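Local coordinates for protein mersacidin decarboxylase (Bacillus sp., PDB 1P3Y) that catalyses the FAD-dependent oxidative decarboxylation of the C-terminal cysteine residue of mersacidin to an aminoenethiol residue, at residues V22-S25 and S26-Y30; D48-A52 and H53-Y57; I88-T91 and A92-G96; T132-S135 and R136-Q140. All blocks are in the same frame, centred on the assembly; numbering follows the deposited sequence.

Contact 1: residues V22-S25 and S26-Y30; sequences VGIS and SYLLY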
# COMPACT_ATOMS: atom_id res chain seq x y z
N VAL A 22 7.36 -25.14 15.89
CA VAL A 22 8.27 -24.15 16.42
C VAL A 22 9.56 -24.82 16.86
O VAL A 22 10.63 -24.22 16.81
CB VAL A 22 7.62 -23.39 17.56
CG1 VAL A 22 8.49 -22.21 17.98
CG2 VAL A 22 6.25 -22.91 17.12
N GLY A 23 9.46 -26.09 17.27
CA GLY A 23 10.65 -26.80 17.70
C GLY A 23 11.34 -27.62 16.62
O GLY A 23 12.28 -28.39 16.90
N ILE A 24 10.91 -27.46 15.38
CA ILE A 24 11.49 -28.24 14.29
C ILE A 24 13.04 -28.26 14.20
O ILE A 24 13.60 -29.17 13.59
CB ILE A 24 10.90 -27.81 12.91
CG1 ILE A 24 11.10 -28.92 11.88
CG2 ILE A 24 11.55 -26.50 12.43
CD1 ILE A 24 10.26 -30.13 12.15
N SER A 25 13.74 -27.29 14.79
CA SER A 25 15.21 -27.28 14.72
C SER A 25 15.84 -28.52 15.39
O SER A 25 16.91 -28.99 14.98
CB SER A 25 15.78 -26.03 15.36
OG SER A 25 15.47 -26.02 16.74
N SER A 26 15.18 -29.02 16.43
CA SER A 26 15.65 -30.20 17.14
C SER A 26 15.80 -31.39 16.18
O SER A 26 16.79 -32.13 16.23
CB SER A 26 14.66 -30.55 18.25
OG SER A 26 14.40 -29.41 19.04
N TYR A 27 14.81 -31.57 15.31
CA TYR A 27 14.86 -32.65 14.35
C TYR A 27 15.84 -32.28 13.26
O TYR A 27 16.73 -33.06 12.92
CB TYR A 27 13.48 -32.91 13.75
CG TYR A 27 12.45 -33.38 14.76
CD1 TYR A 27 11.87 -32.47 15.67
CD2 TYR A 27 12.09 -34.73 14.85
CE1 TYR A 27 10.95 -32.91 16.64
CE2 TYR A 27 11.18 -35.17 15.81
CZ TYR A 27 10.62 -34.26 16.70
OH TYR A 27 9.73 -34.71 17.65
N LEU A 28 15.68 -31.07 12.74
CA LEU A 28 16.53 -30.59 11.66
C LEU A 28 18.02 -30.67 11.95
O LEU A 28 18.79 -31.12 11.10
CB LEU A 28 16.12 -29.15 11.30
CG LEU A 28 15.41 -28.90 9.95
CD1 LEU A 28 14.29 -29.90 9.75
CD2 LEU A 28 14.86 -27.48 9.91
N LEU A 29 18.44 -30.22 13.13
CA LEU A 29 19.86 -30.23 13.50
C LEU A 29 20.37 -31.64 13.76
O LEU A 29 21.52 -31.98 13.46
CB LEU A 29 20.10 -29.33 14.72
CG LEU A 29 19.89 -27.82 14.48
CD1 LEU A 29 20.05 -27.04 15.79
CD2 LEU A 29 20.88 -27.33 13.41
N TYR A 30 19.50 -32.48 14.30
CA TYR A 30 19.87 -33.86 14.58
C TYR A 30 20.06 -34.66 13.29
O TYR A 30 20.95 -35.51 13.21
CB TYR A 30 18.80 -34.52 15.45
CG TYR A 30 19.12 -35.94 15.81
CD1 TYR A 30 20.17 -36.23 16.69
CD2 TYR A 30 18.41 -37.00 15.25
CE1 TYR A 30 20.49 -37.55 17.02
CE2 TYR A 30 18.72 -38.32 15.56
CZ TYR A 30 19.76 -38.59 16.45
OH TYR A 30 20.06 -39.90 16.75
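Ile24 and Ser25 meet Leu28 and Leu29 one helical turn on, where the chain leaving strand 10-15 enters helix 25-31. The hydrogen bonds of this turn run between main-chain atoms. Ser26 N reaches back to Gly23 O at 3.0 Å, closing a turn that leads into the helix. Ile24 O then takes a nearly straight bond from Leu28 N at 2.9 Å and a second, weak one from Tyr27 N, so two amides share one carbonyl. Leu29 N bonds to Ser25 O at 2.7 Å and carries the helical pattern onward.

The apolar part is smaller. Ile24 and Leu28 cross obliquely, CG1 of the first lying 4.0 Å from CD1 of the second. This CG1 stands anti to the backbone N (chi1 -159°), a placement that lets it meet the leucine methyl. Both side chains also press on strand 10-15 of the Rossmann-type sheet, Ile24 against Ile15 and Leu28 against Ile13.

The aromatic part belongs to Tyr27. The carbonyl oxygens of Gly23 and Ile24 lie at the edge of its ring, near the ring plane, with Gly23 O 4.3 Å from Tyr27 CD1. The hydroxyl is hydrogen-bonded to Ile171 O, which ties this turn to the chain just before helix 173-183.

With the carbonyls of Gly23, Ile24 and Ser25 taken up by amides of the turn, the side chains are left to fit the helix against the sheet and the C-terminal part of the chain.

Contact 2: residues D48-A52 and H53-Y57; sequences DLIPA and HTVSY. With FAD (flavin-adenine dinucleotide), chain B.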
# COMPACT_ATOMS: atom_id res chain seq x y z
N ASP A 48 3.46 -18.89 9.47
CA ASP A 48 2.94 -17.88 10.39
C ASP A 48 3.42 -18.16 11.80
O ASP A 48 3.57 -17.24 12.62
CB ASP A 48 1.40 -17.83 10.40
CG ASP A 48 0.81 -17.33 9.10
OD1 ASP A 48 1.51 -16.59 8.39
OD2 ASP A 48 -0.37 -17.68 8.81
N LEU A 49 3.63 -19.44 12.10
CA LEU A 49 4.11 -19.84 13.42
C LEU A 49 5.61 -19.62 13.55
O LEU A 49 6.07 -19.05 14.55
CB LEU A 49 3.78 -21.31 13.68
CG LEU A 49 2.31 -21.51 14.03
CD1 LEU A 49 1.93 -22.99 14.05
CD2 LEU A 49 2.05 -20.88 15.38
N ILE A 50 6.36 -20.07 12.54
CA ILE A 50 7.81 -19.92 12.53
C ILE A 50 8.23 -19.55 11.11
O ILE A 50 8.10 -20.34 10.17
CB ILE A 50 8.50 -21.23 13.04
CG1 ILE A 50 10.00 -21.00 13.21
CG2 ILE A 50 8.23 -22.41 12.08
CD1 ILE A 50 10.75 -22.22 13.79
N PRO A 51 8.72 -18.32 10.92
CA PRO A 51 9.16 -17.78 9.64
C PRO A 51 10.10 -18.70 8.85
O PRO A 51 10.99 -19.34 9.42
CB PRO A 51 9.88 -16.48 10.02
CG PRO A 51 9.22 -16.07 11.28
CD PRO A 51 9.04 -17.39 12.02
N ALA A 52 9.90 -18.74 7.54
CA ALA A 52 10.78 -19.53 6.70
C ALA A 52 12.25 -19.11 6.91
O ALA A 52 13.14 -19.97 6.90
CB ALA A 52 10.39 -19.37 5.23
N HIS A 53 12.51 -17.81 7.09
CA HIS A 53 13.89 -17.36 7.29
C HIS A 53 14.46 -17.94 8.59
O HIS A 53 15.66 -18.18 8.70
CB HIS A 53 14.00 -15.82 7.34
CG HIS A 53 13.77 -15.16 6.02
ND1 HIS A 53 14.38 -15.58 4.85
CD2 HIS A 53 12.97 -14.11 5.68
CE1 HIS A 53 13.96 -14.82 3.85
NE2 HIS A 53 13.11 -13.93 4.32
N THR A 54 13.61 -18.16 9.57
CA THR A 54 14.11 -18.71 10.80
C THR A 54 14.50 -20.14 10.51
O THR A 54 15.62 -20.55 10.75
CB THR A 54 13.05 -18.70 11.92
OG1 THR A 54 12.57 -17.37 12.13
CG2 THR A 54 13.66 -19.22 13.23
N VAL A 55 13.57 -20.90 9.94
CA VAL A 55 13.85 -22.30 9.64
C VAL A 55 15.09 -22.45 8.71
O VAL A 55 15.71 -23.51 8.66
CB VAL A 55 12.58 -22.97 9.00
CG1 VAL A 55 12.84 -24.46 8.67
CG2 VAL A 55 11.39 -22.83 9.96
N SER A 56 15.45 -21.41 7.98
CA SER A 56 16.59 -21.54 7.08
C SER A 56 17.93 -21.57 7.81
O SER A 56 18.96 -21.90 7.23
CB SER A 56 16.60 -20.40 6.05
OG SER A 56 17.03 -19.19 6.65
N TYR A 57 17.92 -21.21 9.09
CA TYR A 57 19.16 -21.26 9.86
C TYR A 57 19.46 -22.71 10.29
O TYR A 57 20.54 -22.99 10.82
CB TYR A 57 19.05 -20.40 11.11
CG TYR A 57 18.92 -18.93 10.83
CD1 TYR A 57 17.77 -18.23 11.19
CD2 TYR A 57 19.93 -18.23 10.18
CE1 TYR A 57 17.62 -16.88 10.89
CE2 TYR A 57 19.79 -16.88 9.89
CZ TYR A 57 18.63 -16.21 10.25
OH TYR A 57 18.48 -14.86 9.97
PA FAD B . 16.75 -4.49 18.34
O1A FAD B . 16.00 -5.68 17.75
O2A FAD B . 15.94 -3.39 19.01
O5B FAD B . 17.69 -3.76 17.21
C5B FAD B . 18.07 -4.37 15.95
C4B FAD B . 17.17 -3.93 14.80
O4B FAD B . 15.94 -3.44 15.32
C3B FAD B . 17.73 -2.79 13.94
O3B FAD B . 17.87 -3.34 12.63
C2B FAD B . 16.71 -1.71 14.08
O2B FAD B . 16.49 -0.80 13.04
C1B FAD B . 15.44 -2.46 14.45
N9A FAD B . 14.36 -1.75 15.22
C8A FAD B . 14.30 -1.30 16.61
N7A FAD B . 13.17 -0.71 16.94
C5A FAD B . 12.38 -0.75 15.75
C6A FAD B . 11.06 -0.27 15.40
N6A FAD B . 10.25 0.34 16.28
N1A FAD B . 10.60 -0.46 14.06
C2A FAD B . 11.38 -1.07 13.11
N3A FAD B . 12.69 -1.59 13.37
C4A FAD B . 13.08 -1.33 14.76
N1 FAD B . 23.43 -10.45 18.91
C2 FAD B . 23.85 -10.91 20.15
O2 FAD B . 24.43 -10.14 20.96
N3 FAD B . 23.60 -12.25 20.50
C4 FAD B . 22.94 -13.23 19.66
O4 FAD B . 22.78 -14.44 20.07
C4X FAD B . 22.53 -12.73 18.43
N5 FAD B . 21.84 -13.65 17.56
C5X FAD B . 21.37 -13.16 16.30
C6 FAD B . 20.68 -14.03 15.41
C7 FAD B . 20.17 -13.61 14.11
C7M FAD B . 19.42 -14.65 13.23
C8 FAD B . 20.39 -12.20 13.71
C8M FAD B . 19.91 -11.61 12.40
C9 FAD B . 21.06 -11.30 14.56
C9A FAD B . 21.57 -11.73 15.85
N10 FAD B . 22.32 -10.87 16.84
C10 FAD B . 22.77 -11.35 18.08
C1' FAD B . 22.54 -9.50 16.47
C2' FAD B . 21.64 -8.48 17.06
O2' FAD B . 20.24 -8.79 16.62
C3' FAD B . 21.98 -7.12 16.56
O3' FAD B . 23.13 -6.57 17.22
C4' FAD B . 20.83 -6.08 16.71
O4' FAD B . 21.29 -4.82 16.11
C5' FAD B . 20.41 -5.79 18.13
O5' FAD B . 19.41 -6.72 18.57
P FAD B . 18.47 -6.42 19.80
O1P FAD B . 17.60 -7.59 19.94
O2P FAD B . 19.33 -6.07 20.99
O3P FAD B . 17.76 -5.01 19.43
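Ile50 and Pro51 meet Thr54 and Val55 in a local contact at the start of the short helix 52-55, just after helix 44-49 ends. Ile50 is the first residue to leave that helix, and Pro51 takes the N-cap position of the next. Pro51 O receives Val55 N at 3.1 Å in a nearly straight bond and Thr54 N in a weak one. The side chain of Ile50 crosses those of Val55 and Thr54 at about a right angle, with Ile50 CG2 3.8 Å from Val55 CG2 and Ile50 CG1 4.0 Å from Thr54 CB. In the Rossmann-type fold this turn belongs to the connection between strands 37-42 and 61-63, and Ile50, Ala52 and Val55 all rest on Met42 of the first. Thr54 OG1 stands beside its backbone N (chi1 -56°) and lies 3.5 Å from Pro51 CD; it is hydrogen-bonded to Leu49 O of a neighbouring subunit, whose Thr54 in return bonds to Leu49 O here. Ser56 OG gives a 2.7 Å hydrogen bond to His53 O and is also hydrogen-bonded to Lys71 NZ of another subunit. The phenol end of Tyr57 lies obliquely against methyl C7M of the first neighbour's flavin, with OH 3.4 Å away.

Contact 3: residues I88-T91 and A92-G96; sequences IPAT and ANILG. With FAD (flavin-adenine dinucleotide), chain C.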
# COMPACT_ATOMS: atom_id res chain seq x y z
N ILE A 88 6.79 -33.69 8.68
CA ILE A 88 6.74 -33.60 10.12
C ILE A 88 6.81 -32.12 10.58
O ILE A 88 7.77 -31.41 10.30
CB ILE A 88 7.91 -34.41 10.77
CG1 ILE A 88 7.90 -34.21 12.30
CG2 ILE A 88 9.29 -33.97 10.19
CD1 ILE A 88 8.87 -35.09 13.05
N PRO A 89 5.78 -31.65 11.28
CA PRO A 89 4.60 -32.43 11.64
C PRO A 89 3.55 -32.36 10.54
O PRO A 89 3.52 -31.41 9.76
CB PRO A 89 4.12 -31.74 12.91
CG PRO A 89 4.47 -30.30 12.65
CD PRO A 89 5.86 -30.39 12.04
N ALA A 90 2.70 -33.38 10.51
CA ALA A 90 1.61 -33.51 9.55
C ALA A 90 0.30 -33.17 10.25
O ALA A 90 0.07 -33.64 11.35
CB ALA A 90 1.57 -34.93 9.04
N THR A 91 -0.53 -32.35 9.63
CA THR A 91 -1.83 -31.96 10.19
C THR A 91 -2.95 -32.91 9.73
O THR A 91 -2.79 -33.68 8.77
CB THR A 91 -2.26 -30.56 9.70
OG1 THR A 91 -2.12 -30.51 8.28
CG2 THR A 91 -1.42 -29.45 10.34
N ALA A 92 -4.09 -32.84 10.40
CA ALA A 92 -5.21 -33.68 10.00
C ALA A 92 -5.49 -33.28 8.54
O ALA A 92 -5.71 -34.12 7.66
CB ALA A 92 -6.43 -33.39 10.87
N ASN A 93 -5.45 -31.97 8.30
CA ASN A 93 -5.69 -31.42 6.97
C ASN A 93 -4.79 -32.06 5.91
O ASN A 93 -5.29 -32.60 4.92
CB ASN A 93 -5.49 -29.90 6.99
CG ASN A 93 -5.61 -29.29 5.61
OD1 ASN A 93 -6.66 -29.42 4.95
ND2 ASN A 93 -4.54 -28.65 5.14
N ILE A 94 -3.47 -32.01 6.10
CA ILE A 94 -2.56 -32.61 5.13
C ILE A 94 -2.86 -34.12 4.94
O ILE A 94 -2.82 -34.63 3.81
CB ILE A 94 -1.07 -32.37 5.56
CG1 ILE A 94 -0.42 -31.33 4.62
CG2 ILE A 94 -0.28 -33.66 5.64
CD1 ILE A 94 -0.59 -31.55 3.16
N LEU A 95 -3.18 -34.82 6.04
CA LEU A 95 -3.53 -36.24 5.95
C LEU A 95 -4.78 -36.37 5.08
O LEU A 95 -4.82 -37.23 4.18
CB LEU A 95 -3.80 -36.84 7.34
CG LEU A 95 -2.59 -36.87 8.29
CD1 LEU A 95 -3.01 -37.40 9.66
CD2 LEU A 95 -1.47 -37.72 7.70
N GLY A 96 -5.79 -35.53 5.34
CA GLY A 96 -7.02 -35.58 4.56
C GLY A 96 -6.81 -35.23 3.09
O GLY A 96 -7.45 -35.79 2.18
PA FAD C . -2.41 -24.59 5.19
O1A FAD C . -1.49 -23.76 6.07
O2A FAD C . -2.10 -24.67 3.71
O5B FAD C . -3.97 -24.07 5.31
C5B FAD C . -4.47 -23.22 6.39
C4B FAD C . -4.50 -21.75 5.99
O4B FAD C . -3.63 -21.53 4.89
C3B FAD C . -5.88 -21.25 5.52
O3B FAD C . -6.24 -20.24 6.45
C2B FAD C . -5.62 -20.78 4.12
O2B FAD C . -6.37 -19.73 3.58
C1B FAD C . -4.13 -20.47 4.11
N9A FAD C . -3.37 -20.53 2.82
C8A FAD C . -2.98 -21.66 1.98
N7A FAD C . -2.30 -21.33 0.90
C5A FAD C . -2.20 -19.90 0.97
C6A FAD C . -1.61 -18.89 0.11
N6A FAD C . -0.95 -19.19 -1.02
N1A FAD C . -1.73 -17.52 0.50
C2A FAD C . -2.39 -17.15 1.64
N3A FAD C . -2.99 -18.07 2.55
C4A FAD C . -2.82 -19.45 2.06
N1 FAD C . -4.05 -28.86 12.91
C2 FAD C . -3.59 -30.16 13.09
O2 FAD C . -4.09 -31.11 12.43
N3 FAD C . -2.57 -30.40 14.02
C4 FAD C . -1.93 -29.39 14.84
O4 FAD C . -1.00 -29.73 15.67
C4X FAD C . -2.40 -28.10 14.62
N5 FAD C . -1.77 -27.06 15.39
C5X FAD C . -2.20 -25.71 15.16
C6 FAD C . -1.61 -24.64 15.89
C7 FAD C . -2.00 -23.24 15.72
C7M FAD C . -1.28 -22.16 16.56
C8 FAD C . -3.06 -22.94 14.73
C8M FAD C . -3.56 -21.54 14.44
C9 FAD C . -3.67 -23.96 13.99
C9A FAD C . -3.29 -25.35 14.16
N10 FAD C . -3.87 -26.54 13.44
C10 FAD C . -3.44 -27.85 13.66
C1' FAD C . -4.90 -26.26 12.48
C2' FAD C . -4.52 -26.24 11.05
O2' FAD C . -3.50 -25.16 10.86
C3' FAD C . -5.69 -25.92 10.18
O3' FAD C . -6.55 -27.06 9.99
C4' FAD C . -5.31 -25.40 8.77
O4' FAD C . -6.56 -25.06 8.07
C5' FAD C . -4.55 -26.38 7.90
O5' FAD C . -3.14 -26.28 8.14
P FAD C . -2.08 -26.82 7.11
O1P FAD C . -0.77 -26.55 7.70
O2P FAD C . -2.40 -28.27 6.80
O3P FAD C . -2.43 -26.06 5.73
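Thr91 OG1 serves two partners at about a right angle to each other, accepting from Ile94 N at 3.0 Å and donating to O2P of FAD at 2.7 Å. The same phosphate oxygen is gripped by Asn93 ND2, also at 2.7 Å, in a nearly straight bond. On the flavin side Ala92 N donates to the flavin carbonyl O2 at 2.7 Å, and Thr91 CG2 packs 3.6 Å from flavin C2. One helix start thus holds both the pyrimidine part of the flavin and a phosphate, whose negative charge the N-terminal end of the helix probably favours.

Behind this shell, Thr91 is the N-cap of helix 92-99. Its OG1 sits between the backbone N and the carbonyl carbon (chi1 49°), from where it can reach both partners. Leu95 N closes the first turn onto Thr91 O at 3.0 Å. Asn93 is steadied through OD1 by Ala103 N of a neighbouring subunit.

Farther out, Ala90 CB, at the end of strand 84-90, lies 4.1 Å from Ile94 CG2. Ile94 touches Val107 and Ala108 of helix 106-113, and Leu95 touches Phe120 of strand 119-122 and Leu141 of helix 132-144.

Contact 4: residues T132-S135 and R136-Q140; sequences TVVS and RNIEQ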
# COMPACT_ATOMS: atom_id res chain seq x y z
N THR A 132 -13.13 -40.30 13.60
CA THR A 132 -13.24 -41.39 12.64
C THR A 132 -12.50 -41.12 11.32
O THR A 132 -11.69 -41.95 10.88
CB THR A 132 -14.74 -41.66 12.32
OG1 THR A 132 -15.47 -41.77 13.54
CG2 THR A 132 -14.89 -42.95 11.53
N VAL A 133 -12.78 -39.97 10.70
CA VAL A 133 -12.16 -39.59 9.42
C VAL A 133 -10.64 -39.64 9.43
O VAL A 133 -10.03 -40.14 8.48
CB VAL A 133 -12.53 -38.15 8.97
CG1 VAL A 133 -13.27 -38.20 7.65
CG2 VAL A 133 -13.33 -37.43 10.06
N VAL A 134 -10.04 -39.13 10.49
CA VAL A 134 -8.58 -39.14 10.58
C VAL A 134 -8.06 -40.57 10.46
O VAL A 134 -7.21 -40.88 9.60
CB VAL A 134 -8.11 -38.48 11.89
CG1 VAL A 134 -6.60 -38.45 11.97
CG2 VAL A 134 -8.69 -37.08 11.97
N SER A 135 -8.60 -41.45 11.31
CA SER A 135 -8.22 -42.87 11.29
C SER A 135 -8.44 -43.45 9.89
O SER A 135 -7.57 -44.15 9.34
CB SER A 135 -9.05 -43.65 12.31
OG SER A 135 -8.86 -43.14 13.62
N ARG A 136 -9.59 -43.15 9.29
CA ARG A 136 -9.87 -43.65 7.95
C ARG A 136 -8.83 -43.11 6.99
O ARG A 136 -8.34 -43.86 6.12
CB ARG A 136 -11.27 -43.24 7.49
CG ARG A 136 -11.52 -43.55 6.02
CD ARG A 136 -13.01 -43.49 5.62
NE ARG A 136 -13.62 -42.16 5.66
CZ ARG A 136 -14.48 -41.73 6.59
NH1 ARG A 136 -14.86 -42.51 7.61
NH2 ARG A 136 -14.96 -40.49 6.50
N ASN A 137 -8.48 -41.83 7.14
CA ASN A 137 -7.51 -41.20 6.25
C ASN A 137 -6.15 -41.86 6.42
O ASN A 137 -5.50 -42.19 5.43
CB ASN A 137 -7.43 -39.67 6.49
CG ASN A 137 -8.56 -38.89 5.76
OD1 ASN A 137 -8.89 -37.76 6.11
ND2 ASN A 137 -9.15 -39.51 4.73
N ILE A 138 -5.73 -42.06 7.68
CA ILE A 138 -4.43 -42.70 7.96
C ILE A 138 -4.37 -44.08 7.29
O ILE A 138 -3.38 -44.43 6.61
CB ILE A 138 -4.23 -42.92 9.49
CG1 ILE A 138 -4.25 -41.58 10.24
CG2 ILE A 138 -2.92 -43.70 9.73
CD1 ILE A 138 -2.91 -40.90 10.31
N GLU A 139 -5.43 -44.86 7.48
CA GLU A 139 -5.51 -46.18 6.91
C GLU A 139 -5.36 -46.11 5.40
O GLU A 139 -4.49 -46.78 4.81
CB GLU A 139 -6.84 -46.84 7.31
CG GLU A 139 -7.01 -48.30 6.87
CD GLU A 139 -5.76 -49.16 7.10
OE1 GLU A 139 -5.11 -48.98 8.16
OE2 GLU A 139 -5.45 -50.01 6.22
N GLN A 140 -6.17 -45.26 4.77
CA GLN A 140 -6.15 -45.08 3.32
C GLN A 140 -4.75 -44.77 2.79
O GLN A 140 -4.37 -45.26 1.72
CB GLN A 140 -7.12 -43.97 2.90
CG GLN A 140 -7.30 -43.82 1.40
CD GLN A 140 -7.96 -45.03 0.77
OE1 GLN A 140 -9.17 -45.22 0.88
NE2 GLN A 140 -7.17 -45.86 0.10
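Arg136 leaves the helix with CG opposite its backbone N (chi1 171°), runs on extended through chi2 and then bends at chi3 (68°), which folds its guanidinium back over the preceding turn. The CA of Val133 lies 4.0 Å above one face of the group, offset toward the rim. Val133 CG1 packs against its NH2 end, and Thr132 CG2 approaches NH1 obliquely at 3.9 Å, so aliphatic groups of two successive residues lie on one side of the charged head. The contact falls at the beginning of helix 132-144, which connects strands 119-122 and 147-148 of the Rossmann-type sheet.

Four consecutive backbone bonds hold the turn beneath. Arg136 N bonds to Thr132 O at 2.9 Å, Asn137 N to Val133 O at 2.7 Å, Ile138 N to Val134 O at 2.7 Å and Glu139 N to Ser135 O at 2.9 Å. On another side of the helix Val134 CG1 and Ile138 CG1 come within 4.3 Å, and Val134 also touches Met124.

The charge of Arg136 is met outside its own chain: NH2 makes a salt bridge to Asp144 of a neighbouring subunit and a weak hydrogen bond to Ala99 O of that subunit. The guanidinium thus lies with hydrocarbon on one side, while its charge is paired with a carboxylate of another subunit in the dodecamer.

How the contacts relate
The four contacts follow one another along the chain, each at or near a helix start in the Rossmann-type fold. Contacts 1 and 2, with centres about 12 Å apart, touch where Leu28 CD2 meets Val55 CG1 at 3.8 Å. Contact 3 touches contact 1 through Ile88, whose CD1 is 3.6 Å from Tyr27 CE2, and contact 4 through Leu95 CD1 and Ile138 CD1, also 3.6 Å apart. Contacts 2 and 4 lie on opposite sides of the chain's centre, their own centres about 30 Å apart. Contact 3, nearest the middle, grips this chain's FAD; contact 2 reaches a neighbouring subunit and its flavin, and contacts 3 and 4 both touch one further subunit.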